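Local coordinates for protein sulfite reductase [ferredoxin] (Mycobacterium tuberculosis, PDB 1ZJ8) that catalyses the six-electron reduction of sulfite to sulfide with ferredoxin as electron donor, using siroheme and a [4Fe-4S] cluster, at residues P418-G430 with T441-E453. Sequence-based numbering, arbitrary orientation.
Sequences PSHWRRNLMACSG and TRVRAQHLVPELE. With SRM (siroheme), chain E.
E453 OE2 is gripped by two donors from 418-430. S419 OG gives it a hydrogen bond of 2.8 Å on the anti lone pair, and R422 NH1 forms a bent salt bridge at 3.0 Å from the syn side, the guanidinium and carboxylate planes 9° apart. S419 is also the N-cap of helix 420-424, its OG accepting from R422 N while donating to the carboxylate. Alongside, L452 CB sits over one face of the W421 indole in a CH-pi contact, 4.1 Å from the centroid of the five-membered ring. V449 spreads its two methyls: CG1, anti to the backbone N, lies against R422 CB, while CG2 meets L425 CD1. L425 CD2 reaches A445 CB, and A427 CB continues the apolar row. Strand 425-427 is an outermost strand of the mixed sheet in the second 4Fe-4S domain, parallel to 469-472; helix 442-453 runs back against it at 158°, and the C-terminal end of 418-430 meets the helix start at the cofactors. There C428 SG ligates an iron of the cluster, and T441 OG1 donates to C428 O at 2.8 Å from above the carbonyl plane. R442, its chain bent at chi3 (-57°), has C428 O over the centre of one guanidinium face; NH2 gives siroheme O3B a nearly straight bond of 2.6 Å, and S429 OG donates to siroheme O1A at 3.0 Å.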
ATOM      1  N   PRO A 418     -12.248  -5.349  16.871  1.00 33.36           N
ATOM      2  CA  PRO A 418     -11.038  -4.933  17.555  1.00 33.22           C
ATOM      3  C   PRO A 418     -11.235  -3.640  18.315  1.00 32.85           C
ATOM      4  O   PRO A 418     -12.190  -2.916  18.074  1.00 32.57           O
ATOM      5  CB  PRO A 418     -10.055  -4.709  16.412  1.00 32.84           C
ATOM      6  CG  PRO A 418     -10.936  -4.254  15.285  1.00 33.31           C
ATOM      7  CD  PRO A 418     -12.240  -4.976  15.444  1.00 33.17           C
ATOM      8  N   SER A 419     -10.304  -3.355  19.213  1.00 32.93           N
ATOM      9  CA  SER A 419     -10.203  -2.050  19.836  1.00 33.32           C
ATOM     10  C   SER A 419      -9.819  -1.035  18.766  1.00 33.29           C
ATOM     11  O   SER A 419      -9.289  -1.407  17.716  1.00 33.05           O
ATOM     12  CB  SER A 419      -9.144  -2.062  20.950  1.00 33.32           C
ATOM     13  OG  SER A 419      -7.824  -2.031  20.412  1.00 34.06           O
ATOM     14  N   HIS A 420     -10.112   0.232  19.042  1.00 33.78           N
ATOM     15  CA  HIS A 420      -9.717   1.364  18.198  1.00 34.53           C
ATOM     16  C   HIS A 420      -8.301   1.220  17.702  1.00 34.17           C
ATOM     17  O   HIS A 420      -8.007   1.348  16.507  1.00 33.39           O
ATOM     18  CB  HIS A 420      -9.749   2.663  19.029  1.00 36.01           C
ATOM     19  CG  HIS A 420     -11.121   3.086  19.413  1.00 39.46           C
ATOM     20  ND1 HIS A 420     -11.898   3.901  18.608  1.00 45.16           N
ATOM     21  CD2 HIS A 420     -11.884   2.767  20.486  1.00 43.38           C
ATOM     22  CE1 HIS A 420     -13.079   4.076  19.180  1.00 45.74           C
ATOM     23  NE2 HIS A 420     -13.097   3.399  20.320  1.00 46.76           N
ATOM     24  N   TRP A 421      -7.434   0.964  18.679  1.00 34.11           N
ATOM     25  CA  TRP A 421      -5.989   0.923  18.507  1.00 34.14           C
ATOM     26  C   TRP A 421      -5.562  -0.147  17.557  1.00 33.65           C
ATOM     27  O   TRP A 421      -4.808   0.112  16.634  1.00 33.60           O
ATOM     28  CB  TRP A 421      -5.297   0.692  19.857  1.00 35.05           C
ATOM     29  CG  TRP A 421      -5.700   1.748  20.783  1.00 36.18           C
ATOM     30  CD1 TRP A 421      -6.483   1.623  21.896  1.00 36.66           C
ATOM     31  CD2 TRP A 421      -5.443   3.139  20.620  1.00 36.90           C
ATOM     32  NE1 TRP A 421      -6.691   2.856  22.459  1.00 36.58           N
ATOM     33  CE2 TRP A 421      -6.071   3.804  21.693  1.00 36.18           C
ATOM     34  CE3 TRP A 421      -4.741   3.890  19.661  1.00 36.32           C
ATOM     35  CZ2 TRP A 421      -6.021   5.174  21.840  1.00 36.13           C
ATOM     36  CZ3 TRP A 421      -4.669   5.250  19.816  1.00 36.24           C
ATOM     37  CH2 TRP A 421      -5.310   5.884  20.901  1.00 37.00           C
ATOM     38  N   ARG A 422      -6.037  -1.360  17.785  1.00 33.25           N
ATOM     39  CA  ARG A 422      -5.703  -2.466  16.887  1.00 33.28           C
ATOM     40  C   ARG A 422      -6.284  -2.251  15.493  1.00 32.10           C
ATOM     41  O   ARG A 422      -5.704  -2.639  14.489  1.00 31.98           O
ATOM     42  CB  ARG A 422      -6.256  -3.757  17.451  1.00 33.20           C
ATOM     43  CG  ARG A 422      -5.829  -5.002  16.726  1.00 33.39           C
ATOM     44  CD  ARG A 422      -6.774  -6.117  17.107  1.00 34.92           C
ATOM     45  NE  ARG A 422      -6.080  -7.367  17.373  1.00 36.68           N
ATOM     46  CZ  ARG A 422      -5.341  -7.603  18.456  1.00 37.61           C
ATOM     47  NH1 ARG A 422      -5.184  -6.685  19.426  1.00 36.52           N
ATOM     48  NH2 ARG A 422      -4.758  -8.791  18.568  1.00 38.70           N
ATOM     49  N   ARG A 423      -7.465  -1.664  15.470  1.00 31.31           N
ATOM     50  CA  ARG A 423      -8.171  -1.421  14.254  1.00 30.90           C
ATOM     51  C   ARG A 423      -7.474  -0.415  13.386  1.00 30.05           C
ATOM     52  O   ARG A 423      -7.332  -0.611  12.196  1.00 29.70           O
ATOM     53  CB  ARG A 423      -9.549  -0.874  14.590  1.00 30.98           C
ATOM     54  CG  ARG A 423     -10.275  -0.444  13.362  1.00 31.85           C
ATOM     55  CD  ARG A 423     -11.705  -0.458  13.596  1.00 32.66           C
ATOM     56  NE  ARG A 423     -12.428  -0.071  12.407  1.00 33.24           N
ATOM     57  CZ  ARG A 423     -13.748  -0.036  12.352  1.00 34.11           C
ATOM     58  NH1 ARG A 423     -14.474  -0.322  13.428  1.00 35.14           N
ATOM     59  NH2 ARG A 423     -14.343   0.322  11.232  1.00 34.13           N
ATOM     60  N   ASN A 424      -7.061   0.678  13.999  1.00 29.79           N
ATOM     61  CA  ASN A 424      -6.646   1.852  13.244  1.00 29.83           C
ATOM     62  C   ASN A 424      -5.140   2.071  13.093  1.00 29.63           C
ATOM     63  O   ASN A 424      -4.725   3.092  12.581  1.00 29.79           O
ATOM     64  CB  ASN A 424      -7.299   3.093  13.862  1.00 29.52           C
ATOM     65  CG  ASN A 424      -8.785   3.068  13.731  1.00 28.21           C
ATOM     66  OD1 ASN A 424      -9.294   2.854  12.658  1.00 27.16           O
ATOM     67  ND2 ASN A 424      -9.492   3.255  14.828  1.00 29.25           N
ATOM     68  N   LEU A 425      -4.329   1.113  13.497  1.00 29.68           N
ATOM     69  CA  LEU A 425      -2.892   1.297  13.438  1.00 30.14           C
ATOM     70  C   LEU A 425      -2.332   0.628  12.183  1.00 30.40           C
ATOM     71  O   LEU A 425      -2.707  -0.478  11.829  1.00 30.64           O
ATOM     72  CB  LEU A 425      -2.211   0.747  14.707  1.00 30.00           C
ATOM     73  CG  LEU A 425      -0.665   0.812  14.732  1.00 30.26           C
ATOM     74  CD1 LEU A 425      -0.135   1.016  16.125  1.00 31.18           C
ATOM     75  CD2 LEU A 425       0.030  -0.419  14.104  1.00 30.21           C
ATOM     76  N   MET A 426      -1.414   1.291  11.510  1.00 31.07           N
ATOM     77  CA  MET A 426      -0.627   0.635  10.468  1.00 31.84           C
ATOM     78  C   MET A 426       0.854   0.846  10.746  1.00 32.21           C
ATOM     79  O   MET A 426       1.248   1.799  11.428  1.00 32.38           O
ATOM     80  CB  MET A 426      -0.958   1.181   9.069  1.00 31.77           C
ATOM     81  CG  MET A 426      -2.340   0.836   8.550  1.00 31.86           C
ATOM     82  SD  MET A 426      -2.627   1.281   6.798  1.00 32.91           S
ATOM     83  CE  MET A 426      -1.786   2.837   6.621  1.00 33.40           C
ATOM     84  N   ALA A 427       1.665  -0.051  10.205  1.00 32.67           N
ATOM     85  CA  ALA A 427       3.111   0.056  10.293  1.00 33.14           C
ATOM     86  C   ALA A 427       3.697  -0.570   9.043  1.00 33.82           C
ATOM     87  O   ALA A 427       3.069  -1.430   8.412  1.00 34.58           O
ATOM     88  CB  ALA A 427       3.619  -0.647  11.527  1.00 33.14           C
ATOM     89  N   CYS A 428       4.895  -0.136   8.672  1.00 34.34           N
ATOM     90  CA  CYS A 428       5.610  -0.714   7.541  1.00 34.67           C
ATOM     91  C   CYS A 428       6.445  -1.884   8.044  1.00 34.74           C
ATOM     92  O   CYS A 428       6.295  -2.321   9.189  1.00 34.57           O
ATOM     93  CB  CYS A 428       6.502   0.345   6.911  1.00 35.17           C
ATOM     94  SG  CYS A 428       7.946   0.814   7.931  1.00 37.54           S
ATOM     95  N   SER A 429       7.322  -2.396   7.190  1.00 35.33           N
ATOM     96  CA  SER A 429       8.153  -3.545   7.556  1.00 35.97           C
ATOM     97  C   SER A 429       9.241  -3.158   8.582  1.00 36.72           C
ATOM     98  O   SER A 429       9.431  -3.841   9.607  1.00 36.98           O
ATOM     99  CB  SER A 429       8.741  -4.124   6.295  1.00 35.66           C
ATOM    100  OG  SER A 429       7.692  -4.243   5.369  1.00 34.77           O
ATOM    101  N   GLY A 430       9.918  -2.044   8.313  1.00 37.32           N
ATOM    102  CA  GLY A 430      10.930  -1.526   9.216  1.00 37.89           C
ATOM    103  C   GLY A 430      12.159  -2.409   9.263  1.00 38.61           C
ATOM    104  O   GLY A 430      12.306  -3.385   8.491  1.00 38.49           O
ATOM    105  N   THR A 441       9.320  -1.457  13.282  1.00 40.57           N
ATOM    106  CA  THR A 441       7.944  -1.014  13.114  1.00 40.06           C
ATOM    107  C   THR A 441       6.924  -2.148  13.265  1.00 39.48           C
ATOM    108  O   THR A 441       6.031  -2.048  14.114  1.00 38.98           O
ATOM    109  CB  THR A 441       7.758  -0.358  11.726  1.00 39.93           C
ATOM    110  OG1 THR A 441       8.309  -1.213  10.715  1.00 39.30           O
ATOM    111  CG2 THR A 441       8.446   0.981  11.674  1.00 39.64           C
ATOM    112  N   ARG A 442       7.054  -3.213  12.463  1.00 38.86           N
ATOM    113  CA  ARG A 442       6.039  -4.260  12.476  1.00 38.57           C
ATOM    114  C   ARG A 442       6.042  -5.078  13.763  1.00 38.19           C
ATOM    115  O   ARG A 442       4.977  -5.453  14.252  1.00 38.27           O
ATOM    116  CB  ARG A 442       6.081  -5.189  11.246  1.00 38.65           C
ATOM    117  CG  ARG A 442       4.670  -5.815  11.019  1.00 38.87           C
ATOM    118  CD  ARG A 442       4.491  -6.758   9.829  1.00 38.70           C
ATOM    119  NE  ARG A 442       4.827  -6.165   8.537  1.00 39.99           N
ATOM    120  CZ  ARG A 442       4.157  -5.195   7.921  1.00 39.45           C
ATOM    121  NH1 ARG A 442       3.099  -4.643   8.470  1.00 39.87           N
ATOM    122  NH2 ARG A 442       4.571  -4.750   6.744  1.00 40.62           N
ATOM    123  N   VAL A 443       7.217  -5.319  14.335  1.00 37.71           N
ATOM    124  CA  VAL A 443       7.310  -6.056  15.597  1.00 37.49           C
ATOM    125  C   VAL A 443       6.886  -5.171  16.788  1.00 37.02           C
ATOM    126  O   VAL A 443       6.172  -5.619  17.704  1.00 36.72           O
ATOM    127  CB  VAL A 443       8.752  -6.612  15.812  1.00 37.64           C
ATOM    128  CG1 VAL A 443       8.751  -7.663  16.954  1.00 37.40           C
ATOM    129  CG2 VAL A 443       9.310  -7.209  14.484  1.00 37.61           C
ATOM    130  N   ARG A 444       7.338  -3.919  16.758  1.00 36.48           N
ATOM    131  CA  ARG A 444       6.960  -2.932  17.756  1.00 36.12           C
ATOM    132  C   ARG A 444       5.453  -2.889  17.922  1.00 35.79           C
ATOM    133  O   ARG A 444       4.925  -3.000  19.041  1.00 35.77           O
ATOM    134  CB  ARG A 444       7.456  -1.554  17.325  1.00 36.17           C
ATOM    135  CG  ARG A 444       7.296  -0.481  18.398  1.00 36.84           C
ATOM    136  CD  ARG A 444       8.361  -0.622  19.481  1.00 37.86           C
ATOM    137  NE  ARG A 444       7.813  -0.565  20.828  1.00 36.85           N
ATOM    138  CZ  ARG A 444       7.414   0.539  21.432  1.00 38.11           C
ATOM    139  NH1 ARG A 444       7.473   1.687  20.809  1.00 40.30           N
ATOM    140  NH2 ARG A 444       6.945   0.504  22.665  1.00 39.32           N
ATOM    141  N   ALA A 445       4.780  -2.756  16.785  1.00 35.23           N
ATOM    142  CA  ALA A 445       3.324  -2.695  16.711  1.00 34.66           C
ATOM    143  C   ALA A 445       2.662  -3.856  17.409  1.00 34.05           C
ATOM    144  O   ALA A 445       1.578  -3.710  17.965  1.00 33.89           O
ATOM    145  CB  ALA A 445       2.880  -2.690  15.253  1.00 35.05           C
ATOM    146  N   GLN A 446       3.308  -5.017  17.373  1.00 33.59           N
ATOM    147  CA  GLN A 446       2.725  -6.218  17.983  1.00 33.45           C
ATOM    148  C   GLN A 446       2.635  -6.106  19.502  1.00 33.19           C
ATOM    149  O   GLN A 446       1.763  -6.721  20.129  1.00 32.92           O
ATOM    150  CB  GLN A 446       3.533  -7.479  17.620  1.00 33.48           C
ATOM    151  CG  GLN A 446       3.767  -7.704  16.130  1.00 32.16           C
ATOM    152  CD  GLN A 446       2.489  -7.691  15.359  1.00 30.56           C
ATOM    153  OE1 GLN A 446       1.466  -8.162  15.846  1.00 29.37           O
ATOM    154  NE2 GLN A 446       2.525  -7.138  14.148  1.00 30.64           N
ATOM    155  N   HIS A 447       3.542  -5.318  20.078  1.00 33.19           N
ATOM    156  CA  HIS A 447       3.554  -5.049  21.516  1.00 33.12           C
ATOM    157  C   HIS A 447       2.805  -3.776  21.857  1.00 32.82           C
ATOM    158  O   HIS A 447       2.296  -3.629  22.973  1.00 32.80           O
ATOM    159  CB  HIS A 447       5.000  -4.856  22.013  1.00 33.24           C
ATOM    160  CG  HIS A 447       5.883  -6.064  21.857  1.00 35.02           C
ATOM    161  ND1 HIS A 447       6.549  -6.361  20.681  1.00 35.78           N
ATOM    162  CD2 HIS A 447       6.229  -7.036  22.741  1.00 35.48           C
ATOM    163  CE1 HIS A 447       7.249  -7.471  20.843  1.00 34.61           C
ATOM    164  NE2 HIS A 447       7.073  -7.901  22.081  1.00 35.15           N
ATOM    165  N   LEU A 448       2.758  -2.846  20.905  1.00 32.57           N
ATOM    166  CA  LEU A 448       2.304  -1.496  21.191  1.00 32.37           C
ATOM    167  C   LEU A 448       0.795  -1.435  21.250  1.00 32.15           C
ATOM    168  O   LEU A 448       0.251  -0.775  22.129  1.00 32.27           O
ATOM    169  CB  LEU A 448       2.866  -0.532  20.155  1.00 32.62           C
ATOM    170  CG  LEU A 448       2.549   0.954  20.330  1.00 32.90           C
ATOM    171  CD1 LEU A 448       2.999   1.462  21.693  1.00 32.73           C
ATOM    172  CD2 LEU A 448       3.186   1.747  19.188  1.00 32.49           C
ATOM    173  N   VAL A 449       0.129  -2.146  20.337  1.00 31.91           N
ATOM    174  CA  VAL A 449      -1.331  -2.222  20.303  1.00 31.80           C
ATOM    175  C   VAL A 449      -1.917  -2.703  21.653  1.00 31.65           C
ATOM    176  O   VAL A 449      -2.750  -2.010  22.235  1.00 31.76           O
ATOM    177  CB  VAL A 449      -1.813  -3.080  19.103  1.00 31.79           C
ATOM    178  CG1 VAL A 449      -3.250  -3.529  19.312  1.00 32.79           C
ATOM    179  CG2 VAL A 449      -1.671  -2.311  17.795  1.00 30.55           C
ATOM    180  N   PRO A 450      -1.475  -3.871  22.164  1.00 31.91           N
ATOM    181  CA  PRO A 450      -1.844  -4.326  23.525  1.00 32.28           C
ATOM    182  C   PRO A 450      -1.559  -3.328  24.640  1.00 32.56           C
ATOM    183  O   PRO A 450      -2.437  -3.079  25.485  1.00 32.29           O
ATOM    184  CB  PRO A 450      -0.957  -5.550  23.748  1.00 32.21           C
ATOM    185  CG  PRO A 450      -0.501  -5.994  22.419  1.00 32.16           C
ATOM    186  CD  PRO A 450      -0.634  -4.854  21.454  1.00 32.08           C
ATOM    187  N   GLU A 451      -0.352  -2.765  24.647  1.00 33.18           N
ATOM    188  CA  GLU A 451      -0.013  -1.715  25.627  1.00 33.97           C
ATOM    189  C   GLU A 451      -1.078  -0.622  25.633  1.00 34.57           C
ATOM    190  O   GLU A 451      -1.709  -0.385  26.661  1.00 34.80           O
ATOM    191  CB  GLU A 451       1.356  -1.078  25.368  1.00 34.05           C
ATOM    192  CG  GLU A 451       1.805  -0.184  26.530  1.00 33.87           C
ATOM    193  CD  GLU A 451       3.123   0.533  26.280  1.00 34.48           C
ATOM    194  OE1 GLU A 451       3.969   0.027  25.505  1.00 34.76           O
ATOM    195  OE2 GLU A 451       3.296   1.624  26.868  1.00 34.69           O
ATOM    196  N   LEU A 452      -1.293  -0.005  24.467  1.00 35.07           N
ATOM    197  CA  LEU A 452      -2.304   1.034  24.280  1.00 35.41           C
ATOM    198  C   LEU A 452      -3.688   0.565  24.707  1.00 36.04           C
ATOM    199  O   LEU A 452      -4.409   1.292  25.393  1.00 35.90           O
ATOM    200  CB  LEU A 452      -2.331   1.459  22.808  1.00 35.08           C
ATOM    201  CG  LEU A 452      -1.068   2.183  22.313  1.00 35.01           C
ATOM    202  CD1 LEU A 452      -1.125   2.506  20.822  1.00 33.87           C
ATOM    203  CD2 LEU A 452      -0.823   3.457  23.121  1.00 35.50           C
ATOM    204  N   GLU A 453      -4.045  -0.654  24.308  1.00 36.76           N
ATOM    205  CA  GLU A 453      -5.336  -1.231  24.643  1.00 37.45           C
ATOM    206  C   GLU A 453      -5.613  -1.223  26.145  1.00 38.19           C
ATOM    207  O   GLU A 453      -6.650  -0.746  26.579  1.00 38.88           O
ATOM    208  CB  GLU A 453      -5.424  -2.652  24.092  1.00 37.20           C
ATOM    209  CG  GLU A 453      -5.951  -2.726  22.666  1.00 37.19           C
ATOM    210  CD  GLU A 453      -5.837  -4.123  22.063  1.00 37.24           C
ATOM    211  OE1 GLU A 453      -5.286  -5.001  22.785  1.00 37.72           O
ATOM    212  OE2 GLU A 453      -6.289  -4.335  20.892  1.00 33.78           O
TER
HETATM  213 FE   SRM E 557       6.820   0.802  -0.419  1.00 36.68          FE
HETATM  214  CHA SRM E 557      10.177   0.879  -1.048  1.00 39.33           C
HETATM  215  CHB SRM E 557       7.312  -1.627   1.834  1.00 37.03           C
HETATM  216  CHC SRM E 557       3.616   0.702   0.141  1.00 31.66           C
HETATM  217  CHD SRM E 557       6.671   4.235  -0.775  1.00 36.19           C
HETATM  218  NA  SRM E 557       8.394  -0.310   0.113  1.00 38.55           N
HETATM  219  C1A SRM E 557       9.666  -0.227  -0.337  1.00 39.78           C
HETATM  220  C2A SRM E 557      10.502  -1.426  -0.008  1.00 40.69           C
HETATM  221  CMA SRM E 557      10.539  -2.350  -1.187  1.00 40.05           C
HETATM  222  CDA SRM E 557      11.859  -1.059   0.526  1.00 42.56           C
HETATM  223  CEA SRM E 557      13.061  -1.180  -0.356  1.00 44.84           C
HETATM  224  O3A SRM E 557      13.119  -0.486  -1.376  1.00 47.29           O
HETATM  225  O4A SRM E 557      13.981  -1.963  -0.079  1.00 46.66           O
HETATM  226  C3A SRM E 557       9.707  -2.008   1.110  1.00 40.44           C
HETATM  227  CAA SRM E 557       9.647  -3.498   1.118  1.00 40.25           C
HETATM  228  CBA SRM E 557      10.827  -3.889   1.968  1.00 41.43           C
HETATM  229  CCA SRM E 557      10.552  -5.155   2.712  1.00 42.67           C
HETATM  230  O1A SRM E 557       9.418  -5.332   3.207  1.00 41.33           O
HETATM  231  O2A SRM E 557      11.468  -6.010   2.794  1.00 43.03           O
HETATM  232  C4A SRM E 557       8.398  -1.302   1.011  1.00 39.08           C
HETATM  233  NB  SRM E 557       5.679  -0.376   0.665  1.00 35.16           N
HETATM  234  C1B SRM E 557       5.984  -1.362   1.511  1.00 34.63           C
HETATM  235  C2B SRM E 557       4.809  -2.136   2.039  1.00 33.18           C
HETATM  236  CMB SRM E 557       5.039  -3.616   2.153  1.00 32.44           C
HETATM  237  CDB SRM E 557       4.505  -1.605   3.401  1.00 33.03           C
HETATM  238  CEB SRM E 557       3.381  -2.216   4.158  1.00 33.40           C
HETATM  239  O3B SRM E 557       3.558  -2.889   5.196  1.00 33.18           O
HETATM  240  O4B SRM E 557       2.249  -2.034   3.709  1.00 34.85           O
HETATM  241  C3B SRM E 557       3.762  -1.708   1.033  1.00 32.49           C
HETATM  242  CAB SRM E 557       3.776  -2.607  -0.176  1.00 32.29           C
HETATM  243  CBB SRM E 557       2.453  -2.618  -0.880  1.00 31.87           C
HETATM  244  CCB SRM E 557       2.572  -3.333  -2.196  1.00 31.13           C
HETATM  245  O1B SRM E 557       2.155  -4.481  -2.328  1.00 31.81           O
HETATM  246  O2B SRM E 557       3.058  -2.780  -3.177  1.00 33.57           O
HETATM  247  C4B SRM E 557       4.353  -0.401   0.576  1.00 33.82           C
HETATM  248  NC  SRM E 557       5.475   2.175  -0.217  1.00 33.63           N
HETATM  249  C1C SRM E 557       4.147   1.945  -0.167  1.00 31.18           C
HETATM  250  C2C SRM E 557       3.386   3.102  -0.067  1.00 32.91           C
HETATM  251  CDC SRM E 557       1.941   3.265   0.268  1.00 33.13           C
HETATM  252  CEC SRM E 557       0.896   3.196  -0.776  1.00 32.44           C
HETATM  253  O3C SRM E 557       1.189   2.818  -1.933  1.00 31.81           O
HETATM  254  O4C SRM E 557      -0.240   3.546  -0.423  1.00 32.69           O
HETATM  255  C3C SRM E 557       4.300   4.088  -0.281  1.00 33.32           C
HETATM  256  CAC SRM E 557       3.846   5.511  -0.268  1.00 33.48           C
HETATM  257  CBC SRM E 557       2.985   6.049  -1.391  1.00 32.83           C
HETATM  258  CCC SRM E 557       3.874   6.370  -2.579  1.00 32.31           C
HETATM  259  O1C SRM E 557       4.404   5.445  -3.252  1.00 28.39           O
HETATM  260  O2C SRM E 557       4.066   7.588  -2.830  1.00 31.62           O
HETATM  261  C4C SRM E 557       5.534   3.511  -0.435  1.00 34.77           C
HETATM  262  ND  SRM E 557       8.079   2.204  -1.159  1.00 37.36           N
HETATM  263  C1D SRM E 557       7.857   3.521  -1.021  1.00 37.00           C
HETATM  264  C2D SRM E 557       9.080   4.205  -1.151  1.00 38.32           C
HETATM  265  CAD SRM E 557       9.172   5.628  -1.673  1.00 37.48           C
HETATM  266  CBD SRM E 557       9.375   5.842  -3.140  1.00 39.18           C
HETATM  267  CCD SRM E 557       9.352   7.199  -3.784  1.00 40.36           C
HETATM  268  O1D SRM E 557       8.426   7.423  -4.595  1.00 41.96           O
HETATM  269  O2D SRM E 557      10.224   8.068  -3.513  1.00 37.19           O
HETATM  270  C3D SRM E 557      10.048   3.241  -1.374  1.00 37.58           C
HETATM  271  CDD SRM E 557      11.391   3.491  -2.004  1.00 38.97           C
HETATM  272  CED SRM E 557      11.579   3.691  -3.492  1.00 39.54           C
HETATM  273  O3D SRM E 557      10.681   3.427  -4.293  1.00 39.68           O
HETATM  274  O4D SRM E 557      12.643   4.129  -3.950  1.00 38.84           O
HETATM  275  C4D SRM E 557       9.415   2.008  -1.378  1.00 38.45           C